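Local structure of amidohydrolase (Brucella melitensis biovar Abortus, 4F0L) at residues E339-E344 and W415-R420; T364-F369 and K407-L412. The protein is probably a metal-dependent deaminase of the amidohydrolase family that holds an iron ion. All blocks are in the same frame, centred on the assembly; numbering follows the deposited sequence.

Interactions 1 and 2 share helix 408-417, and their centres lie about 10 Å apart. Interaction 1 joins the C-terminal end of this helix to helix 336-351. Interaction 2 joins its N-terminal part to helix 364-379, the next helix in the chain after 336-351. Both contacts are largely buried, both reach the second subunit, and neither is near the iron. Each combines apolar packing with one arginine bond. In interaction 1 Arg341 binds the main-chain carbonyl of Ile416 in the last turn of the helix. In interaction 2 Arg366 binds a carboxylate. The contacts also touch directly: Trp415 CZ3 is 3.6 Å from Phe369 CE1.

Interaction 1: residues E339-E344 and W415-R420; sequences ELRQLE and WIFAGR
Helix 336-351 follows strand 323-326 of the amidohydrolase TIM-barrel-type fold and packs on the C-terminal end of helix 408-417. Arg341 carries the polar part. Its CG is anti to the backbone N (chi1 -174°), and the chain bends at chi3 (66°). Arg341 CB lies 3.8 Å from Ile416 O. Arg341 CG lies 4.1 Å from Phe417 CD1, so the aliphatic part slides past the ring. Arg341 CD lies 3.4 Å from Ile416 O, and Arg341 NE and CZ turn about this oxygen. At the tip Arg341 NH2 gives a nearly straight hydrogen bond of 2.9 Å to Ile416 O (N-H...O 166°). The oxygen sits in the guanidinium plane, while the donor stands above the carbonyl plane. NH1 forms a salt bridge with Asp338, which helps fix the rotation of the group. Ile416 CG2 sits over the centre of one face of the Phe417 ring. The Glu344 and Phe417 side chains cross at about a right angle, and Glu344 CG lies 4.0 Å from Phe417 CE1; the carboxylate is held by Arg348 and the backbone N of Val356 and Leu357. Leu340 and Ile416 cross obliquely and meet methyl to methyl, Leu340 CD1 to Ile416 CD1 at 3.9 Å.

Interaction 2: residues T364-F369 and K407-L412; sequences TGRALF and KGDVVL
Leu412, Arg366 and Asp409 carry most of this contact between helix 364-379 and the N-terminal part of helix 408-417. Chi1 sets Leu412 CG beside the backbone N, and the branch at CG then sends CD1 to Arg366 and CD2 to Phe369. Leu412 CD1 sits against the other helix backbone, 3.6 Å from Arg366 CA, and also meets Arg366 CD. Leu412 CD2 approaches the Phe369 ring obliquely, 4.4 Å from Phe369 CG. Gly365 brings bare backbone to Leu412, with Gly365 C 4.2 Å from Leu412 CB. The absent side chain lets the two backbones approach, with Gly365 CA and Leu412 CA 5.4 Å apart. Arg366 leaves its helix with CG anti to the backbone N and bends at chi2 (65°), so its chain wraps round one oxygen of Asp409. Arg366 CD is 3.3 Å from Asp409 OD1, and Arg366 NH1 closes a 2.9 Å salt bridge to the same OD1. It uses the syn lone pair of OD1, which lies near the guanidinium plane. The guanidinium and carboxylate planes are 59° apart. Asp409 OD1 also bonds Trp25 NE1, and OD2 pairs with Arg79 of the second subunit. Arg366 NE pairs with Asp370. This charge network extends to the dimer partner. The short helical axes approach to 8.3 Å. They cross at 80°: a close, nearly perpendicular helix-helix crossing at a glycine, within the amidohydrolase fold and beside the subunit interface.

Interaction 1: residues E339-E344 and W415-R420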
ATOM      1  N   GLU B 339       2.957   5.731  -2.372  1.00 12.46           N
ATOM      2  CA  GLU B 339       2.646   6.406  -3.598  1.00 12.37           C
ATOM      3  C   GLU B 339       3.300   5.786  -4.835  1.00 12.74           C
ATOM      4  O   GLU B 339       2.645   5.559  -5.875  1.00 12.62           O
ATOM      5  CB  GLU B 339       3.009   7.885  -3.527  1.00 11.98           C
ATOM      6  CG  GLU B 339       2.248   8.642  -2.461  1.00 12.15           C
ATOM      7  CD  GLU B 339       0.778   8.909  -2.765  1.00 11.97           C
ATOM      8  OE1 GLU B 339       0.323   8.555  -3.854  1.00 12.67           O
ATOM      9  OE2 GLU B 339       0.065   9.466  -1.882  1.00 12.60           O
ATOM     10  N   LEU B 340       4.590   5.508  -4.737  1.00 13.29           N
ATOM     11  CA  LEU B 340       5.322   4.991  -5.880  1.00 13.17           C
ATOM     12  C   LEU B 340       4.846   3.580  -6.198  1.00 14.05           C
ATOM     13  O   LEU B 340       4.693   3.206  -7.394  1.00 14.56           O
ATOM     14  CB  LEU B 340       6.830   5.019  -5.625  1.00 13.07           C
ATOM     15  CG  LEU B 340       7.439   6.421  -5.520  1.00 12.92           C
ATOM     16  CD1 LEU B 340       8.958   6.335  -5.312  1.00 12.65           C
ATOM     17  CD2 LEU B 340       7.074   7.272  -6.747  1.00 12.46           C
ATOM     18  N   ARG B 341       4.667   2.766  -5.163  1.00 14.27           N
ATOM     19  CA  ARG B 341       4.167   1.416  -5.368  1.00 14.96           C
ATOM     20  C   ARG B 341       2.815   1.468  -6.073  1.00 14.41           C
ATOM     21  O   ARG B 341       2.577   0.726  -7.043  1.00 15.20           O
ATOM     22  CB  ARG B 341       4.067   0.712  -4.021  1.00 15.95           C
ATOM     23  CG  ARG B 341       3.695  -0.710  -4.064  1.00 17.53           C
ATOM     24  CD  ARG B 341       4.015  -1.402  -2.729  1.00 18.79           C
ATOM     25  NE  ARG B 341       3.194  -0.902  -1.643  1.00 18.25           N
ATOM     26  CZ  ARG B 341       3.620  -0.188  -0.596  1.00 19.16           C
ATOM     27  NH1 ARG B 341       2.743   0.207   0.315  1.00 20.13           N
ATOM     28  NH2 ARG B 341       4.888   0.143  -0.415  1.00 18.76           N
ATOM     29  N   GLN B 342       1.910   2.307  -5.576  1.00 13.74           N
ATOM     30  CA  GLN B 342       0.578   2.433  -6.196  1.00 14.11           C
ATOM     31  C   GLN B 342       0.658   2.892  -7.664  1.00 13.99           C
ATOM     32  O   GLN B 342      -0.046   2.357  -8.527  1.00 14.42           O
ATOM     33  CB  GLN B 342      -0.324   3.340  -5.370  1.00 14.04           C
ATOM     34  CG  GLN B 342      -1.705   3.641  -5.971  1.00 14.59           C
ATOM     35  CD  GLN B 342      -2.546   2.406  -6.175  1.00 16.14           C
ATOM     36  OE1 GLN B 342      -2.485   1.488  -5.366  1.00 17.90           O
ATOM     37  NE2 GLN B 342      -3.304   2.347  -7.285  1.00 16.19           N
ATOM     38  N   LEU B 343       1.543   3.850  -7.954  1.00 13.33           N
ATOM     39  CA  LEU B 343       1.756   4.254  -9.333  1.00 13.34           C
ATOM     40  C   LEU B 343       2.144   3.050 -10.217  1.00 14.50           C
ATOM     41  O   LEU B 343       1.459   2.753 -11.209  1.00 15.39           O
ATOM     42  CB  LEU B 343       2.807   5.351  -9.408  1.00 13.07           C
ATOM     43  CG  LEU B 343       3.216   5.838 -10.790  1.00 13.19           C
ATOM     44  CD1 LEU B 343       2.019   6.333 -11.605  1.00 12.75           C
ATOM     45  CD2 LEU B 343       4.330   6.892 -10.636  1.00 12.82           C
ATOM     46  N   GLU B 344       3.188   2.323  -9.828  1.00 14.03           N
ATOM     47  CA  GLU B 344       3.633   1.189 -10.601  1.00 14.62           C
ATOM     48  C   GLU B 344       2.552   0.135 -10.713  1.00 15.00           C
ATOM     49  O   GLU B 344       2.307  -0.382 -11.813  1.00 15.30           O
ATOM     50  CB  GLU B 344       4.921   0.612  -9.988  1.00 14.53           C
ATOM     51  CG  GLU B 344       5.452  -0.711 -10.576  1.00 14.91           C
ATOM     52  CD  GLU B 344       5.869  -0.660 -12.033  1.00 16.25           C
ATOM     53  OE1 GLU B 344       6.045   0.448 -12.634  1.00 17.19           O
ATOM     54  OE2 GLU B 344       6.018  -1.763 -12.608  1.00 16.34           O
ATOM     55  N   TRP B 415      12.729  -1.122  -0.120  1.00 14.09           N
ATOM     56  CA  TRP B 415      11.996  -0.074   0.530  1.00 13.81           C
ATOM     57  C   TRP B 415      10.635   0.072  -0.051  1.00 13.68           C
ATOM     58  O   TRP B 415       9.646   0.102   0.672  1.00 14.22           O
ATOM     59  CB  TRP B 415      12.752   1.236   0.343  1.00 14.29           C
ATOM     60  CG  TRP B 415      12.151   2.452   0.975  1.00 14.11           C
ATOM     61  CD1 TRP B 415      11.297   2.525   2.080  1.00 14.92           C
ATOM     62  CD2 TRP B 415      12.389   3.827   0.586  1.00 14.44           C
ATOM     63  NE1 TRP B 415      10.992   3.820   2.367  1.00 14.27           N
ATOM     64  CE2 TRP B 415      11.635   4.652   1.518  1.00 14.63           C
ATOM     65  CE3 TRP B 415      13.112   4.447  -0.431  1.00 14.51           C
ATOM     66  CZ2 TRP B 415      11.630   6.040   1.427  1.00 14.26           C
ATOM     67  CZ3 TRP B 415      13.091   5.838  -0.517  1.00 14.43           C
ATOM     68  CH2 TRP B 415      12.373   6.609   0.396  1.00 14.25           C
ATOM     69  N   ILE B 416      10.562   0.200  -1.368  1.00 12.62           N
ATOM     70  CA  ILE B 416       9.311   0.598  -2.014  1.00 11.75           C
ATOM     71  C   ILE B 416       8.346  -0.569  -2.203  1.00 11.71           C
ATOM     72  O   ILE B 416       7.150  -0.387  -2.075  1.00 11.46           O
ATOM     73  CB  ILE B 416       9.595   1.251  -3.378  1.00 11.68           C
ATOM     74  CG1 ILE B 416      10.259   2.609  -3.162  1.00 11.76           C
ATOM     75  CG2 ILE B 416       8.305   1.387  -4.205  1.00 11.58           C
ATOM     76  CD1 ILE B 416      10.971   3.155  -4.394  1.00 11.70           C
ATOM     77  N   PHE B 417       8.853  -1.764  -2.502  1.00 12.02           N
ATOM     78  CA  PHE B 417       7.989  -2.894  -2.845  1.00 12.07           C
ATOM     79  C   PHE B 417       7.835  -3.959  -1.794  1.00 12.58           C
ATOM     80  O   PHE B 417       6.853  -4.657  -1.782  1.00 12.56           O
ATOM     81  CB  PHE B 417       8.444  -3.525  -4.167  1.00 12.71           C
ATOM     82  CG  PHE B 417       8.296  -2.600  -5.343  1.00 12.57           C
ATOM     83  CD1 PHE B 417       7.046  -2.333  -5.879  1.00 12.52           C
ATOM     84  CD2 PHE B 417       9.398  -1.936  -5.869  1.00 12.70           C
ATOM     85  CE1 PHE B 417       6.895  -1.472  -6.953  1.00 12.79           C
ATOM     86  CE2 PHE B 417       9.247  -1.053  -6.935  1.00 12.64           C
ATOM     87  CZ  PHE B 417       8.000  -0.821  -7.484  1.00 12.72           C
ATOM     88  N   ALA B 418       8.836  -4.124  -0.941  1.00 13.38           N
ATOM     89  CA  ALA B 418       8.872  -5.269  -0.031  1.00 13.88           C
ATOM     90  C   ALA B 418       8.798  -4.870   1.425  1.00 14.37           C
ATOM     91  O   ALA B 418       8.786  -5.745   2.259  1.00 15.50           O
ATOM     92  CB  ALA B 418      10.109  -6.122  -0.277  1.00 13.55           C
ATOM     93  N   GLY B 419       8.779  -3.573   1.734  1.00 14.50           N
ATOM     94  CA  GLY B 419       8.689  -3.128   3.134  1.00 15.73           C
ATOM     95  C   GLY B 419       9.934  -3.481   3.947  1.00 16.74           C
ATOM     96  O   GLY B 419       9.878  -3.591   5.179  1.00 18.58           O
ATOM     97  N   ARG B 420      11.071  -3.648   3.267  1.00 15.90           N
ATOM     98  CA  ARG B 420      12.297  -4.137   3.911  1.00 16.07           C
ATOM     99  C   ARG B 420      13.279  -3.018   4.370  1.00 16.19           C
ATOM    100  O   ARG B 420      14.349  -3.314   4.886  1.00 17.15           O
ATOM    101  CB  ARG B 420      13.014  -5.094   2.940  1.00 16.07           C
ATOM    102  CG  ARG B 420      12.323  -6.453   2.750  1.00 16.06           C
ATOM    103  CD  ARG B 420      12.400  -7.406   3.928  1.00 16.71           C
ATOM    104  NE  ARG B 420      11.583  -8.596   3.644  1.00 17.22           N
ATOM    105  CZ  ARG B 420      12.003  -9.693   3.017  1.00 17.45           C
ATOM    106  NH1 ARG B 420      13.274  -9.826   2.681  1.00 18.25           N
ATOM    107  NH2 ARG B 420      11.158 -10.692   2.776  1.00 17.69           N
TER

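Interaction 2: residues T364-F369 and K407-L412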
ATOM      1  N   THR B 364      12.809  -0.670 -11.171  1.00 17.62           N
ATOM      2  CA  THR B 364      11.572   0.123 -11.176  1.00 17.08           C
ATOM      3  C   THR B 364      11.602   1.126 -10.012  1.00 16.03           C
ATOM      4  O   THR B 364      11.234   2.288 -10.175  1.00 16.52           O
ATOM      5  CB  THR B 364      10.323  -0.799 -11.084  1.00 16.83           C
ATOM      6  OG1 THR B 364      10.321  -1.677 -12.201  1.00 18.17           O
ATOM      7  CG2 THR B 364       9.045  -0.002 -11.120  1.00 16.44           C
ATOM      8  N   GLY B 365      12.075   0.701  -8.850  1.00 15.03           N
ATOM      9  CA  GLY B 365      12.128   1.605  -7.692  1.00 14.16           C
ATOM     10  C   GLY B 365      13.087   2.761  -7.924  1.00 14.14           C
ATOM     11  O   GLY B 365      12.783   3.917  -7.601  1.00 13.86           O
ATOM     12  N   ARG B 366      14.222   2.461  -8.542  1.00 14.73           N
ATOM     13  CA  ARG B 366      15.196   3.483  -8.933  1.00 15.34           C
ATOM     14  C   ARG B 366      14.603   4.538  -9.880  1.00 15.84           C
ATOM     15  O   ARG B 366      14.697   5.748  -9.621  1.00 16.16           O
ATOM     16  CB  ARG B 366      16.427   2.824  -9.560  1.00 16.11           C
ATOM     17  CG  ARG B 366      17.447   3.756 -10.216  1.00 16.91           C
ATOM     18  CD  ARG B 366      18.152   4.698  -9.252  1.00 16.60           C
ATOM     19  NE  ARG B 366      19.118   5.532  -9.993  1.00 17.32           N
ATOM     20  CZ  ARG B 366      20.300   5.099 -10.426  1.00 18.70           C
ATOM     21  NH1 ARG B 366      20.672   3.843 -10.208  1.00 19.26           N
ATOM     22  NH2 ARG B 366      21.111   5.904 -11.112  1.00 19.80           N
ATOM     23  N   ALA B 367      13.988   4.097 -10.957  1.00 16.24           N
ATOM     24  CA  ALA B 367      13.403   5.005 -11.938  1.00 16.87           C
ATOM     25  C   ALA B 367      12.331   5.875 -11.310  1.00 16.64           C
ATOM     26  O   ALA B 367      12.279   7.073 -11.541  1.00 17.21           O
ATOM     27  CB  ALA B 367      12.822   4.223 -13.118  1.00 17.18           C
ATOM     28  N   LEU B 368      11.477   5.281 -10.489  1.00 16.58           N
ATOM     29  CA  LEU B 368      10.386   6.023  -9.905  1.00 16.01           C
ATOM     30  C   LEU B 368      10.893   7.024  -8.877  1.00 15.48           C
ATOM     31  O   LEU B 368      10.428   8.165  -8.839  1.00 16.01           O
ATOM     32  CB  LEU B 368       9.391   5.066  -9.265  1.00 16.56           C
ATOM     33  CG  LEU B 368       8.509   4.358 -10.295  1.00 17.57           C
ATOM     34  CD1 LEU B 368       7.543   3.476  -9.547  1.00 18.46           C
ATOM     35  CD2 LEU B 368       7.764   5.334 -11.214  1.00 18.79           C
ATOM     36  N   PHE B 369      11.837   6.598  -8.061  1.00 14.20           N
ATOM     37  CA  PHE B 369      12.362   7.450  -7.026  1.00 13.85           C
ATOM     38  C   PHE B 369      13.108   8.620  -7.642  1.00 13.92           C
ATOM     39  O   PHE B 369      12.839   9.761  -7.273  1.00 13.98           O
ATOM     40  CB  PHE B 369      13.289   6.722  -6.066  1.00 13.47           C
ATOM     41  CG  PHE B 369      13.768   7.596  -4.955  1.00 13.15           C
ATOM     42  CD1 PHE B 369      12.982   7.817  -3.845  1.00 12.76           C
ATOM     43  CD2 PHE B 369      14.996   8.265  -5.052  1.00 13.56           C
ATOM     44  CE1 PHE B 369      13.421   8.649  -2.808  1.00 12.68           C
ATOM     45  CE2 PHE B 369      15.417   9.102  -4.037  1.00 13.54           C
ATOM     46  CZ  PHE B 369      14.633   9.287  -2.911  1.00 13.31           C
ATOM     47  N   LYS B 407      23.220  -3.513  -2.297  1.00 29.77           N
ATOM     48  CA  LYS B 407      23.862  -2.433  -3.040  1.00 30.03           C
ATOM     49  C   LYS B 407      22.725  -1.575  -3.548  1.00 30.29           C
ATOM     50  O   LYS B 407      21.586  -2.015  -3.534  1.00 37.48           O
ATOM     51  CB  LYS B 407      24.771  -3.003  -4.160  1.00 32.07           C
ATOM     52  N   GLY B 408      23.001  -0.322  -3.895  1.00 29.42           N
ATOM     53  CA  GLY B 408      21.990   0.726  -4.119  1.00 26.71           C
ATOM     54  C   GLY B 408      20.568   0.453  -4.586  1.00 23.39           C
ATOM     55  O   GLY B 408      19.655   0.645  -3.829  1.00 23.31           O
ATOM     56  N   ASP B 409      20.358   0.118  -5.853  1.00 22.71           N
ATOM     57  CA  ASP B 409      18.991  -0.047  -6.388  1.00 20.90           C
ATOM     58  C   ASP B 409      18.157  -1.093  -5.600  1.00 19.85           C
ATOM     59  O   ASP B 409      16.953  -0.925  -5.386  1.00 18.53           O
ATOM     60  CB  ASP B 409      19.056  -0.448  -7.861  1.00 21.64           C
ATOM     61  CG  ASP B 409      19.415   0.708  -8.787  1.00 22.60           C
ATOM     62  OD1 ASP B 409      19.534   1.868  -8.337  1.00 21.55           O
ATOM     63  OD2 ASP B 409      19.588   0.431  -9.996  1.00 23.57           O
ATOM     64  N   VAL B 410      18.817  -2.151  -5.151  1.00 19.44           N
ATOM     65  CA  VAL B 410      18.192  -3.195  -4.373  1.00 18.97           C
ATOM     66  C   VAL B 410      17.617  -2.606  -3.092  1.00 17.43           C
ATOM     67  O   VAL B 410      16.524  -2.999  -2.639  1.00 16.48           O
ATOM     68  CB  VAL B 410      19.201  -4.343  -4.086  1.00 20.07           C
ATOM     69  CG1 VAL B 410      18.633  -5.345  -3.083  1.00 20.55           C
ATOM     70  CG2 VAL B 410      19.582  -5.029  -5.393  1.00 21.32           C
ATOM     71  N   VAL B 411      18.311  -1.615  -2.521  1.00 16.63           N
ATOM     72  CA  VAL B 411      17.774  -0.938  -1.335  1.00 15.67           C
ATOM     73  C   VAL B 411      16.437  -0.235  -1.662  1.00 14.71           C
ATOM     74  O   VAL B 411      15.469  -0.317  -0.869  1.00 14.19           O
ATOM     75  CB  VAL B 411      18.757   0.079  -0.714  1.00 16.12           C
ATOM     76  CG1 VAL B 411      18.033   0.884   0.368  1.00 15.32           C
ATOM     77  CG2 VAL B 411      20.010  -0.608  -0.177  1.00 16.46           C
ATOM     78  N   LEU B 412      16.382   0.462  -2.804  1.00 14.45           N
ATOM     79  CA  LEU B 412      15.168   1.194  -3.190  1.00 13.96           C
ATOM     80  C   LEU B 412      14.015   0.218  -3.424  1.00 14.15           C
ATOM     81  O   LEU B 412      12.877   0.480  -3.005  1.00 13.77           O
ATOM     82  CB  LEU B 412      15.387   2.040  -4.437  1.00 13.73           C
ATOM     83  CG  LEU B 412      16.350   3.218  -4.288  1.00 13.82           C
ATOM     84  CD1 LEU B 412      16.611   3.922  -5.634  1.00 13.68           C
ATOM     85  CD2 LEU B 412      15.863   4.197  -3.213  1.00 13.70           C
TER